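Local coordinates for metallo-beta-lactamase family protein (PDB 3R2U) that probably oxidises persulfide sulfur at a mononuclear non-haem iron, as in related metallo-beta-lactamase-fold dioxygenases, with a rhodanese-like domain in the same chain, at residues V137-P145 with Q198-L209; D169-G177 with S228-T236. One frame throughout, in Å; residues are numbered along the deposited sequence.

Interaction 1. Residues V137-P145 with Q198-L209; sequences VLHTPGHTP and QMFKSIESIKDL. With FE (Fe (III) ion), chain E.
Pro-141 lies against Gln-198 and Ser-202 on one flank of a helix, an example of a loop that carries an iron ligand and rests on a helix flank. In the van der Waals packing, the pyrrolidine CB meets the Gln-198 amide carbon CD, 3.9 Å away, the two side chains crossing at about a right angle. Gly-142, lacking a side chain, brings its CA within 3.9 Å of Met-199 CA. The Met-199 chain bends at chi2 (59°) and chi3, carrying CE to 3.5 Å from His-143 N. On the strand itself, Leu-138 CD1 touches Ile-206 CD1 at 3.9 Å and faces Leu-209 tip to tip.

Two carbonyls of the loop take most of the polar contacts. Ser-202 OG sits 2.7 Å from Pro-141 O. His-139 NE2 donates to Pro-145 O (2.7 Å) almost within its own ring plane, while Pro-141 CD covers a face of that ring. Water 1 donates to Pro-145 O and accepts from Gln-198 NE2. Separately, His-143 NE2 binds iron at 2.3 Å, its ND1 hydrogen-bonded to Arg-178 O.

Helix 191-206 packs on the end of strand 133-139 and the loop beyond it, with Leu-138 and Ile-206 meeting Leu-165 of strand 164-168 and Met-199 reaching helix 252-260.

Interaction 2. Residues D169-G177 with S228-T236; sequences DFIFVGDIG and SLGAIPTST. With FE (Fe (III) ion), chain E.
Val-173 and Gly-230 join two loops of the metallo-beta-lactamase fold: the one that follows strand 164-168 and supplies the aspartate of the iron site, and the one that leads into strand 235-236. Their bond, Gly-230 N to Val-173 O at 3.0 Å, is bent, with an N-H...O angle of 136°. Both methyls of the valine meet Ile-232. CG1, anti to the backbone N (chi1 173°), packs on Ile-232 CG2 at 3.7 Å, whereas CG2 lies between Ile-232 O and Ser-235 CB.

Closer to the metal, Leu-229 places CD1 over the face of the Phe-172 ring, 3.6 Å from its centroid and 7° off the normal, a CH-pi contact. At the edge of the same ring, in its plane, lies Asp-169 OD1, so the leucine backs a ring that borders an iron ligand. That oxygen is also hydrogen-bonded to His-219 ND1, a second-shell residue that probably helps fix the rotation of the carboxylate.

Further out, Asp-175 brings OD2 to 3.2 Å from Ser-228 CB. Its other oxygen, OD1, accepts from Ile-176 N at 2.7 Å on the anti side, and is held as well by a salt bridge to Arg-178 and a bond from Trp-245. Glu-240 ties the loops together again, bonding Gly-174 N and Ser-235 OG, and Thr-234 O accepts from Gln-214 of the second subunit.

Within residues 169-177 the loop is drawn together by two backbone bonds. Gly-177 N donates to Phe-170 O. The shorter one runs from Phe-172 N to Asp-175 O, 2.7 Å apart.

In the fold
Interactions 1 and 2, their centres about 15 Å apart, converge on one iron: His-143 NE2 of the first and Asp-169 OD2 of the second stand 3.3 Å apart as ligands. With His-80 they form a two-histidine, one-carboxylate facial triad, and waters 2, 3 and 4 fill the remaining face, consistent with a site where substrate and dioxygen could bind. Behind the metal the contacts also pack directly. Phe-170 is set against helix 191-206, its CZ 3.5 Å from Ser-202 O, and Met-199 CE comes within 3.4 Å of Gly-177 O. The segments alternate along the chain, and each contact pairs one ligand-bearing loop with a segment further on.

Interaction 1. Residues V137-P145 with Q198-L209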
ATOM      1  N   VAL A 137      30.592 -24.510  10.211  1.00 24.21           N
ATOM      2  CA  VAL A 137      29.770 -24.622  11.405  1.00 22.42           C
ATOM      3  C   VAL A 137      30.694 -24.658  12.610  1.00 21.83           C
ATOM      4  O   VAL A 137      31.655 -25.444  12.651  1.00 21.78           O
ATOM      5  CB  VAL A 137      28.908 -25.912  11.388  1.00 23.69           C
ATOM      6  CG1 VAL A 137      28.133 -26.088  12.715  1.00 22.41           C
ATOM      7  CG2 VAL A 137      27.931 -25.887  10.201  1.00 22.35           C
ATOM      8  N   LEU A 138      30.451 -23.766  13.555  1.00 19.99           N
ATOM      9  CA  LEU A 138      31.192 -23.759  14.799  1.00 21.74           C
ATOM     10  C   LEU A 138      30.193 -24.025  15.926  1.00 21.23           C
ATOM     11  O   LEU A 138      29.172 -23.349  16.007  1.00 22.99           O
ATOM     12  CB  LEU A 138      31.895 -22.418  15.004  1.00 22.56           C
ATOM     13  CG  LEU A 138      32.949 -21.960  13.969  1.00 26.54           C
ATOM     14  CD1 LEU A 138      33.513 -20.579  14.345  1.00 25.58           C
ATOM     15  CD2 LEU A 138      34.085 -22.944  13.827  1.00 28.45           C
ATOM     16  N   HIS A 139      30.433 -25.047  16.751  1.00 22.50           N
ATOM     17  CA  HIS A 139      29.562 -25.321  17.903  1.00 21.71           C
ATOM     18  C   HIS A 139      29.933 -24.272  18.934  1.00 21.74           C
ATOM     19  O   HIS A 139      31.061 -24.201  19.339  1.00 21.52           O
ATOM     20  CB  HIS A 139      29.733 -26.762  18.424  1.00 23.58           C
ATOM     21  CG  HIS A 139      28.812 -27.130  19.552  1.00 22.20           C
ATOM     22  ND1 HIS A 139      29.189 -27.970  20.576  1.00 25.17           N
ATOM     23  CD2 HIS A 139      27.537 -26.752  19.831  1.00 23.39           C
ATOM     24  CE1 HIS A 139      28.187 -28.116  21.429  1.00 24.56           C
ATOM     25  NE2 HIS A 139      27.172 -27.374  21.007  1.00 24.27           N
ATOM     26  N   THR A 140      28.980 -23.430  19.320  1.00 20.99           N
ATOM     27  CA  THR A 140      29.232 -22.341  20.276  1.00 20.45           C
ATOM     28  C   THR A 140      28.176 -22.388  21.363  1.00 21.27           C
ATOM     29  O   THR A 140      27.305 -21.534  21.427  1.00 20.92           O
ATOM     30  CB  THR A 140      29.211 -20.956  19.549  1.00 21.29           C
ATOM     31  OG1 THR A 140      27.954 -20.765  18.879  1.00 18.82           O
ATOM     32  CG2 THR A 140      30.337 -20.872  18.517  1.00 18.83           C
ATOM     33  N   PRO A 141      28.222 -23.431  22.208  1.00 24.13           N
ATOM     34  CA  PRO A 141      27.215 -23.607  23.248  1.00 23.57           C
ATOM     35  C   PRO A 141      27.302 -22.534  24.318  1.00 24.48           C
ATOM     36  O   PRO A 141      28.352 -21.892  24.478  1.00 23.94           O
ATOM     37  CB  PRO A 141      27.549 -24.982  23.824  1.00 24.60           C
ATOM     38  CG  PRO A 141      28.992 -25.182  23.548  1.00 25.94           C
ATOM     39  CD  PRO A 141      29.290 -24.442  22.284  1.00 24.41           C
ATOM     40  N   GLY A 142      26.207 -22.325  25.034  1.00 23.75           N
ATOM     41  CA  GLY A 142      26.179 -21.332  26.123  1.00 24.96           C
ATOM     42  C   GLY A 142      24.774 -20.788  26.299  1.00 24.53           C
ATOM     43  O   GLY A 142      24.143 -20.979  27.338  1.00 24.55           O
ATOM     44  N   HIS A 143      24.296 -20.095  25.277  1.00 23.60           N
ATOM     45  CA  HIS A 143      22.938 -19.601  25.263  1.00 23.35           C
ATOM     46  C   HIS A 143      22.035 -20.837  25.306  1.00 23.42           C
ATOM     47  O   HIS A 143      21.073 -20.884  26.072  1.00 24.06           O
ATOM     48  CB  HIS A 143      22.708 -18.753  24.019  1.00 22.94           C
ATOM     49  CG  HIS A 143      21.298 -18.306  23.856  1.00 22.24           C
ATOM     50  ND1 HIS A 143      20.684 -17.453  24.747  1.00 23.45           N
ATOM     51  CD2 HIS A 143      20.383 -18.575  22.895  1.00 20.01           C
ATOM     52  CE1 HIS A 143      19.442 -17.227  24.346  1.00 22.60           C
ATOM     53  NE2 HIS A 143      19.237 -17.898  23.228  1.00 21.20           N
ATOM     54  N   THR A 144      22.381 -21.833  24.490  1.00 21.78           N
ATOM     55  CA  THR A 144      21.734 -23.136  24.494  1.00 22.40           C
ATOM     56  C   THR A 144      22.827 -24.166  24.265  1.00 22.69           C
ATOM     57  O   THR A 144      23.883 -23.831  23.695  1.00 20.43           O
ATOM     58  CB  THR A 144      20.679 -23.326  23.393  1.00 22.40           C
ATOM     59  OG1 THR A 144      21.321 -23.325  22.110  1.00 23.75           O
ATOM     60  CG2 THR A 144      19.617 -22.258  23.482  1.00 20.71           C
ATOM     61  N   PRO A 145      22.595 -25.416  24.709  1.00 21.88           N
ATOM     62  CA  PRO A 145      23.629 -26.431  24.516  1.00 23.49           C
ATOM     63  C   PRO A 145      23.913 -26.767  23.041  1.00 23.81           C
ATOM     64  O   PRO A 145      25.028 -27.218  22.713  1.00 23.25           O
ATOM     65  CB  PRO A 145      23.074 -27.664  25.264  1.00 24.26           C
ATOM     66  CG  PRO A 145      21.889 -27.144  26.096  1.00 26.82           C
ATOM     67  CD  PRO A 145      21.382 -25.959  25.352  1.00 23.87           C
ATOM     68  N   GLN A 198      30.009 -23.338  29.540  1.00 30.68           N
ATOM     69  CA  GLN A 198      30.072 -23.575  28.098  1.00 30.32           C
ATOM     70  C   GLN A 198      30.276 -22.244  27.349  1.00 27.94           C
ATOM     71  O   GLN A 198      31.095 -22.153  26.425  1.00 25.58           O
ATOM     72  CB  GLN A 198      28.805 -24.287  27.595  1.00 30.65           C
ATOM     73  CG  GLN A 198      28.702 -25.779  28.004  1.00 35.27           C
ATOM     74  CD  GLN A 198      27.488 -26.484  27.384  1.00 40.93           C
ATOM     75  OE1 GLN A 198      26.366 -25.968  27.393  1.00 45.83           O
ATOM     76  NE2 GLN A 198      27.716 -27.666  26.850  1.00 44.14           N
ATOM     77  N   MET A 199      29.545 -21.218  27.777  1.00 27.01           N
ATOM     78  CA  MET A 199      29.643 -19.894  27.181  1.00 26.38           C
ATOM     79  C   MET A 199      31.044 -19.320  27.322  1.00 26.05           C
ATOM     80  O   MET A 199      31.581 -18.761  26.371  1.00 25.30           O
ATOM     81  CB  MET A 199      28.636 -18.941  27.823  1.00 27.21           C
ATOM     82  CG  MET A 199      28.678 -17.533  27.245  1.00 28.16           C
ATOM     83  SD  MET A 199      28.359 -17.480  25.475  1.00 31.09           S
ATOM     84  CE  MET A 199      26.565 -17.424  25.481  1.00 29.21           C
ATOM     85  N   PHE A 200      31.628 -19.441  28.507  1.00 27.31           N
ATOM     86  CA  PHE A 200      32.985 -18.951  28.747  1.00 28.29           C
ATOM     87  C   PHE A 200      33.969 -19.644  27.801  1.00 28.40           C
ATOM     88  O   PHE A 200      34.814 -19.000  27.210  1.00 28.44           O
ATOM     89  CB  PHE A 200      33.360 -19.182  30.199  1.00 30.17           C
ATOM     90  CG  PHE A 200      34.753 -18.733  30.568  1.00 31.18           C
ATOM     91  CD1 PHE A 200      35.039 -17.389  30.743  1.00 30.98           C
ATOM     92  CD2 PHE A 200      35.751 -19.665  30.809  1.00 33.19           C
ATOM     93  CE1 PHE A 200      36.312 -16.972  31.124  1.00 34.34           C
ATOM     94  CE2 PHE A 200      37.048 -19.252  31.186  1.00 36.80           C
ATOM     95  CZ  PHE A 200      37.318 -17.915  31.348  1.00 34.82           C
ATOM     96  N   LYS A 201      33.838 -20.958  27.646  1.00 30.17           N
ATOM     97  CA  LYS A 201      34.699 -21.704  26.732  1.00 30.40           C
ATOM     98  C   LYS A 201      34.418 -21.334  25.284  1.00 28.28           C
ATOM     99  O   LYS A 201      35.335 -21.301  24.479  1.00 27.11           O
ATOM    100  CB  LYS A 201      34.545 -23.218  26.903  1.00 31.37           C
ATOM    101  CG  LYS A 201      35.002 -23.768  28.246  1.00 39.66           C
ATOM    102  CD  LYS A 201      34.974 -25.317  28.235  1.00 47.93           C
ATOM    103  CE  LYS A 201      35.428 -25.945  29.555  1.00 52.59           C
ATOM    104  NZ  LYS A 201      36.896 -25.742  29.797  1.00 59.32           N
ATOM    105  N   SER A 202      33.156 -21.082  24.932  1.00 27.41           N
ATOM    106  CA  SER A 202      32.844 -20.701  23.550  1.00 25.75           C
ATOM    107  C   SER A 202      33.459 -19.352  23.228  1.00 25.22           C
ATOM    108  O   SER A 202      33.985 -19.150  22.133  1.00 25.61           O
ATOM    109  CB  SER A 202      31.344 -20.693  23.294  1.00 24.96           C
ATOM    110  OG  SER A 202      30.805 -21.999  23.423  1.00 23.28           O
ATOM    111  N   ILE A 203      33.408 -18.424  24.183  1.00 25.36           N
ATOM    112  CA  ILE A 203      34.002 -17.113  23.980  1.00 24.57           C
ATOM    113  C   ILE A 203      35.520 -17.262  23.792  1.00 26.22           C
ATOM    114  O   ILE A 203      36.105 -16.655  22.885  1.00 26.61           O
ATOM    115  CB  ILE A 203      33.679 -16.131  25.152  1.00 24.64           C
ATOM    116  CG1 ILE A 203      32.211 -15.728  25.151  1.00 24.33           C
ATOM    117  CG2 ILE A 203      34.525 -14.867  25.044  1.00 24.15           C
ATOM    118  CD1 ILE A 203      31.780 -14.862  23.910  1.00 25.47           C
ATOM    119  N   GLU A 204      36.124 -18.090  24.642  0.50 27.81           N
ATOM    120  CA  GLU A 204      37.554 -18.383  24.609  0.50 29.96           C
ATOM    121  C   GLU A 204      37.979 -18.852  23.217  0.50 30.20           C
ATOM    122  O   GLU A 204      38.933 -18.339  22.652  0.50 31.16           O
ATOM    123  CB  GLU A 204      37.885 -19.465  25.662  0.50 31.38           C
ATOM    124  CG  GLU A 204      39.372 -19.797  25.820  0.50 32.69           C
ATOM    125  CD  GLU A 204      39.646 -20.823  26.926  0.50 35.85           C
ATOM    126  OE1 GLU A 204      40.745 -20.775  27.514  0.50 38.75           O
ATOM    127  OE2 GLU A 204      38.768 -21.667  27.224  0.50 34.28           O
ATOM    128  N   SER A 205      37.250 -19.818  22.671  1.00 30.92           N
ATOM    129  CA  SER A 205      37.551 -20.377  21.348  1.00 32.39           C
ATOM    130  C   SER A 205      37.376 -19.335  20.215  1.00 30.24           C
ATOM    131  O   SER A 205      38.205 -19.238  19.323  1.00 33.01           O
ATOM    132  CB  SER A 205      36.707 -21.629  21.072  1.00 32.23           C
ATOM    133  OG  SER A 205      35.332 -21.293  20.959  1.00 39.21           O
ATOM    134  N   ILE A 206      36.369 -18.484  20.301  1.00 28.91           N
ATOM    135  CA  ILE A 206      36.121 -17.524  19.222  1.00 27.24           C
ATOM    136  C   ILE A 206      37.202 -16.422  19.105  1.00 27.65           C
ATOM    137  O   ILE A 206      37.379 -15.824  18.043  1.00 24.80           O
ATOM    138  CB  ILE A 206      34.712 -16.886  19.359  1.00 27.75           C
ATOM    139  CG1 ILE A 206      34.061 -16.841  18.001  1.00 28.30           C
ATOM    140  CG2 ILE A 206      34.759 -15.538  20.097  1.00 25.26           C
ATOM    141  CD1 ILE A 206      33.840 -18.236  17.423  1.00 27.39           C
ATOM    142  N   LYS A 207      37.956 -16.207  20.181  1.00 28.36           N
ATOM    143  CA  LYS A 207      38.977 -15.174  20.215  1.00 28.40           C
ATOM    144  C   LYS A 207      40.114 -15.342  19.200  1.00 28.96           C
ATOM    145  O   LYS A 207      40.741 -14.350  18.808  1.00 28.64           O
ATOM    146  CB  LYS A 207      39.583 -15.065  21.617  1.00 29.58           C
ATOM    147  CG  LYS A 207      38.639 -14.482  22.654  1.00 30.61           C
ATOM    148  CD  LYS A 207      39.311 -14.391  24.026  1.00 34.49           C
ATOM    149  CE  LYS A 207      38.355 -13.881  25.078  1.00 35.88           C
ATOM    150  NZ  LYS A 207      38.952 -13.862  26.442  1.00 37.08           N
ATOM    151  N   ASP A 208      40.334 -16.579  18.770  0.60 28.77           N
ATOM    152  CA  ASP A 208      41.389 -16.907  17.825  0.60 30.42           C
ATOM    153  C   ASP A 208      41.065 -16.531  16.388  0.60 28.64           C
ATOM    154  O   ASP A 208      41.928 -16.587  15.529  0.60 29.90           O
ATOM    155  CB  ASP A 208      41.701 -18.401  17.924  0.60 31.38           C
ATOM    156  CG  ASP A 208      42.173 -18.792  19.301  0.60 33.11           C
ATOM    157  OD1 ASP A 208      42.763 -17.926  19.977  0.60 32.44           O
ATOM    158  OD2 ASP A 208      41.956 -19.956  19.704  0.60 37.18           O
ATOM    159  N   LEU A 209      39.820 -16.173  16.123  1.00 27.59           N
ATOM    160  CA  LEU A 209      39.419 -15.752  14.779  1.00 26.73           C
ATOM    161  C   LEU A 209      40.022 -14.360  14.480  1.00 25.75           C
ATOM    162  O   LEU A 209      40.356 -13.628  15.404  1.00 25.62           O
ATOM    163  CB  LEU A 209      37.899 -15.732  14.642  1.00 25.15           C
ATOM    164  CG  LEU A 209      37.269 -17.127  14.679  1.00 25.58           C
ATOM    165  CD1 LEU A 209      35.766 -17.046  14.550  1.00 22.65           C
ATOM    166  CD2 LEU A 209      37.904 -18.021  13.579  1.00 25.49           C
TER
HETATM  167 FE    FE E 443      17.732 -17.569  21.541  1.00 52.55          FE
HETATM  168  O   HOH W   1      26.499 -28.537  24.644  1.00 23.72           O
HETATM  169  O   HOH W   2      16.190 -17.286  19.883  1.00 15.67           O
HETATM  170  O   HOH W   3      16.645 -19.517  22.325  1.00 15.09           O
HETATM  171  O   HOH W   4      16.561 -16.350  22.878  1.00 19.61           O

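Interaction 2. Residues D169-G177 with S228-T236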
ATOM      1  N   ASP A 169      22.412 -16.097  19.059  1.00 18.74           N
ATOM      2  CA  ASP A 169      22.328 -15.478  20.361  1.00 19.19           C
ATOM      3  C   ASP A 169      23.574 -15.761  21.204  1.00 21.12           C
ATOM      4  O   ASP A 169      23.551 -15.623  22.437  1.00 23.26           O
ATOM      5  CB  ASP A 169      21.045 -15.918  21.083  1.00 19.90           C
ATOM      6  CG  ASP A 169      19.787 -15.338  20.449  1.00 18.23           C
ATOM      7  OD1 ASP A 169      19.884 -14.434  19.597  1.00 20.77           O
ATOM      8  OD2 ASP A 169      18.694 -15.776  20.807  1.00 21.20           O
ATOM      9  N   PHE A 170      24.666 -16.142  20.537  1.00 21.07           N
ATOM     10  CA  PHE A 170      25.948 -16.395  21.191  1.00 21.15           C
ATOM     11  C   PHE A 170      26.623 -15.046  21.481  1.00 22.35           C
ATOM     12  O   PHE A 170      26.833 -14.691  22.641  1.00 22.72           O
ATOM     13  CB  PHE A 170      26.791 -17.342  20.312  1.00 20.68           C
ATOM     14  CG  PHE A 170      28.260 -17.365  20.634  1.00 21.55           C
ATOM     15  CD1 PHE A 170      28.704 -17.435  21.939  1.00 23.25           C
ATOM     16  CD2 PHE A 170      29.200 -17.400  19.608  1.00 22.12           C
ATOM     17  CE1 PHE A 170      30.074 -17.477  22.231  1.00 23.83           C
ATOM     18  CE2 PHE A 170      30.568 -17.440  19.886  1.00 23.12           C
ATOM     19  CZ  PHE A 170      31.004 -17.477  21.206  1.00 24.93           C
ATOM     20  N   ILE A 171      26.923 -14.283  20.426  1.00 21.51           N
ATOM     21  CA  ILE A 171      27.503 -12.941  20.566  1.00 20.99           C
ATOM     22  C   ILE A 171      26.585 -11.875  19.978  1.00 21.12           C
ATOM     23  O   ILE A 171      26.181 -11.971  18.802  1.00 20.36           O
ATOM     24  CB  ILE A 171      28.842 -12.805  19.825  1.00 21.51           C
ATOM     25  CG1 ILE A 171      29.874 -13.804  20.379  1.00 22.72           C
ATOM     26  CG2 ILE A 171      29.386 -11.367  19.981  1.00 20.01           C
ATOM     27  CD1 ILE A 171      31.150 -13.821  19.591  1.00 24.22           C
ATOM     28  N   PHE A 172      26.263 -10.858  20.784  1.00 21.40           N
ATOM     29  CA  PHE A 172      25.468  -9.719  20.313  1.00 21.70           C
ATOM     30  C   PHE A 172      26.386  -8.539  20.167  1.00 22.79           C
ATOM     31  O   PHE A 172      27.575  -8.620  20.515  1.00 23.71           O
ATOM     32  CB  PHE A 172      24.376  -9.324  21.304  1.00 21.87           C
ATOM     33  CG  PHE A 172      23.367 -10.394  21.564  1.00 20.01           C
ATOM     34  CD1 PHE A 172      22.645 -10.947  20.520  1.00 23.84           C
ATOM     35  CD2 PHE A 172      23.093 -10.804  22.862  1.00 22.59           C
ATOM     36  CE1 PHE A 172      21.684 -11.920  20.759  1.00 24.20           C
ATOM     37  CE2 PHE A 172      22.131 -11.774  23.119  1.00 20.76           C
ATOM     38  CZ  PHE A 172      21.437 -12.345  22.071  1.00 23.70           C
ATOM     39  N   VAL A 173      25.860  -7.445  19.628  1.00 21.49           N
ATOM     40  CA  VAL A 173      26.627  -6.225  19.585  1.00 22.51           C
ATOM     41  C   VAL A 173      26.574  -5.688  20.996  1.00 23.07           C
ATOM     42  O   VAL A 173      25.511  -5.342  21.487  1.00 26.30           O
ATOM     43  CB  VAL A 173      26.048  -5.187  18.635  1.00 22.14           C
ATOM     44  CG1 VAL A 173      26.817  -3.875  18.778  1.00 21.91           C
ATOM     45  CG2 VAL A 173      26.082  -5.700  17.207  1.00 18.16           C
ATOM     46  N   GLY A 174      27.706  -5.681  21.671  1.00 23.98           N
ATOM     47  CA  GLY A 174      27.782  -5.148  23.026  1.00 25.46           C
ATOM     48  C   GLY A 174      27.487  -6.120  24.168  1.00 25.21           C
ATOM     49  O   GLY A 174      27.611  -5.748  25.320  1.00 26.09           O
ATOM     50  N   ASP A 175      27.069  -7.348  23.867  1.00 24.29           N
ATOM     51  CA  ASP A 175      26.789  -8.303  24.936  1.00 25.51           C
ATOM     52  C   ASP A 175      26.792  -9.711  24.363  1.00 24.85           C
ATOM     53  O   ASP A 175      27.160  -9.920  23.191  1.00 22.38           O
ATOM     54  CB  ASP A 175      25.432  -7.963  25.605  1.00 26.67           C
ATOM     55  CG  ASP A 175      25.393  -8.321  27.085  1.00 30.94           C
ATOM     56  OD1 ASP A 175      26.006  -9.325  27.499  1.00 27.98           O
ATOM     57  OD2 ASP A 175      24.742  -7.579  27.848  1.00 36.67           O
ATOM     58  N   ILE A 176      26.411 -10.681  25.197  1.00 25.19           N
ATOM     59  CA  ILE A 176      26.351 -12.076  24.796  1.00 24.74           C
ATOM     60  C   ILE A 176      25.075 -12.688  25.371  1.00 25.22           C
ATOM     61  O   ILE A 176      24.464 -12.137  26.288  1.00 25.11           O
ATOM     62  CB  ILE A 176      27.598 -12.886  25.266  1.00 25.83           C
ATOM     63  CG1 ILE A 176      27.693 -12.909  26.795  1.00 28.42           C
ATOM     64  CG2 ILE A 176      28.876 -12.306  24.664  1.00 22.02           C
ATOM     65  CD1 ILE A 176      28.792 -13.840  27.364  1.00 26.10           C
ATOM     66  N   GLY A 177      24.676 -13.824  24.818  1.00 26.86           N
ATOM     67  CA  GLY A 177      23.484 -14.503  25.260  1.00 28.23           C
ATOM     68  C   GLY A 177      23.627 -15.032  26.671  1.00 28.87           C
ATOM     69  O   GLY A 177      24.733 -15.159  27.169  1.00 30.11           O
ATOM     70  N   SER A 228      21.258  -4.316  26.595  1.00 57.97           N
ATOM     71  CA  SER A 228      22.572  -3.944  26.077  1.00 56.81           C
ATOM     72  C   SER A 228      22.795  -4.189  24.584  1.00 54.28           C
ATOM     73  O   SER A 228      23.855  -3.815  24.071  1.00 54.10           O
ATOM     74  CB  SER A 228      23.655  -4.714  26.846  1.00 56.64           C
ATOM     75  OG  SER A 228      23.509  -4.560  28.246  1.00 58.73           O
ATOM     76  N   LEU A 229      21.831  -4.804  23.887  1.00 52.11           N
ATOM     77  CA  LEU A 229      22.032  -5.150  22.460  1.00 48.95           C
ATOM     78  C   LEU A 229      22.058  -3.927  21.543  1.00 47.10           C
ATOM     79  O   LEU A 229      21.221  -3.003  21.651  1.00 45.72           O
ATOM     80  CB  LEU A 229      21.003  -6.169  21.956  1.00 48.17           C
ATOM     81  CG  LEU A 229      20.807  -7.427  22.805  1.00 47.70           C
ATOM     82  CD1 LEU A 229      20.199  -8.531  21.932  1.00 42.44           C
ATOM     83  CD2 LEU A 229      22.114  -7.881  23.432  1.00 45.63           C
ATOM     84  N   GLY A 230      23.022  -3.941  20.630  1.00 44.48           N
ATOM     85  CA  GLY A 230      23.214  -2.821  19.716  1.00 43.70           C
ATOM     86  C   GLY A 230      22.083  -2.653  18.724  1.00 43.46           C
ATOM     87  O   GLY A 230      21.420  -3.630  18.346  1.00 41.67           O
ATOM     88  N   ALA A 231      21.828  -1.395  18.351  1.00 43.15           N
ATOM     89  CA  ALA A 231      20.866  -1.075  17.313  1.00 42.45           C
ATOM     90  C   ALA A 231      21.605  -1.309  15.985  1.00 41.22           C
ATOM     91  O   ALA A 231      21.016  -1.800  15.001  1.00 41.17           O
ATOM     92  CB  ALA A 231      20.395   0.366  17.430  1.00 42.93           C
ATOM     93  N   ILE A 232      22.899  -0.973  15.961  1.00 39.34           N
ATOM     94  CA  ILE A 232      23.705  -1.183  14.763  1.00 38.15           C
ATOM     95  C   ILE A 232      23.559  -2.650  14.460  1.00 35.71           C
ATOM     96  O   ILE A 232      23.697  -3.476  15.356  1.00 35.52           O
ATOM     97  CB  ILE A 232      25.191  -0.784  14.949  1.00 38.40           C
ATOM     98  CG1 ILE A 232      25.921  -0.809  13.593  1.00 39.91           C
ATOM     99  CG2 ILE A 232      25.888  -1.691  15.980  1.00 37.78           C
ATOM    100  CD1 ILE A 232      27.267  -0.051  13.597  1.00 41.63           C
ATOM    101  N   PRO A 233      23.272  -2.985  13.206  1.00 34.68           N
ATOM    102  CA  PRO A 233      22.979  -4.388  12.921  1.00 34.11           C
ATOM    103  C   PRO A 233      24.187  -5.317  12.952  1.00 32.84           C
ATOM    104  O   PRO A 233      23.998  -6.544  12.951  1.00 31.70           O
ATOM    105  CB  PRO A 233      22.384  -4.342  11.507  1.00 35.33           C
ATOM    106  CG  PRO A 233      22.967  -3.133  10.875  1.00 35.69           C
ATOM    107  CD  PRO A 233      23.269  -2.152  11.986  1.00 35.48           C
ATOM    108  N   THR A 234      25.404  -4.764  12.984  1.00 28.41           N
ATOM    109  CA  THR A 234      26.578  -5.607  12.956  1.00 27.01           C
ATOM    110  C   THR A 234      27.769  -5.001  13.681  1.00 24.47           C
ATOM    111  O   THR A 234      27.882  -3.792  13.837  1.00 23.83           O
ATOM    112  CB  THR A 234      27.025  -5.858  11.496  1.00 28.24           C
ATOM    113  OG1 THR A 234      27.614  -4.674  10.967  1.00 34.38           O
ATOM    114  CG2 THR A 234      25.859  -6.254  10.614  1.00 30.56           C
ATOM    115  N   SER A 235      28.677  -5.850  14.108  1.00 21.86           N
ATOM    116  CA  SER A 235      29.889  -5.361  14.722  1.00 21.79           C
ATOM    117  C   SER A 235      31.058  -6.118  14.144  1.00 20.30           C
ATOM    118  O   SER A 235      30.940  -6.692  13.065  1.00 19.96           O
ATOM    119  CB  SER A 235      29.814  -5.511  16.230  1.00 21.73           C
ATOM    120  OG  SER A 235      30.885  -4.832  16.828  1.00 24.57           O
ATOM    121  N   THR A 236      32.203  -6.069  14.824  1.00 20.89           N
ATOM    122  CA  THR A 236      33.388  -6.804  14.414  1.00 19.68           C
ATOM    123  C   THR A 236      33.962  -7.421  15.660  1.00 19.52           C
ATOM    124  O   THR A 236      33.759  -6.918  16.758  1.00 21.16           O
ATOM    125  CB  THR A 236      34.472  -5.884  13.806  1.00 20.13           C
ATOM    126  OG1 THR A 236      35.049  -5.080  14.845  1.00 21.64           O
ATOM    127  CG2 THR A 236      33.877  -5.010  12.740  1.00 16.09           C
TER
HETATM  128 FE    FE E 443      17.732 -17.569  21.541  1.00 52.55          FE
HETATM  129  O   HOH W   2      16.190 -17.286  19.883  1.00 15.67           O
HETATM  130  O   HOH W   3      16.645 -19.517  22.325  1.00 15.09           O
HETATM  131  O   HOH W   4      16.561 -16.350  22.878  1.00 19.61           O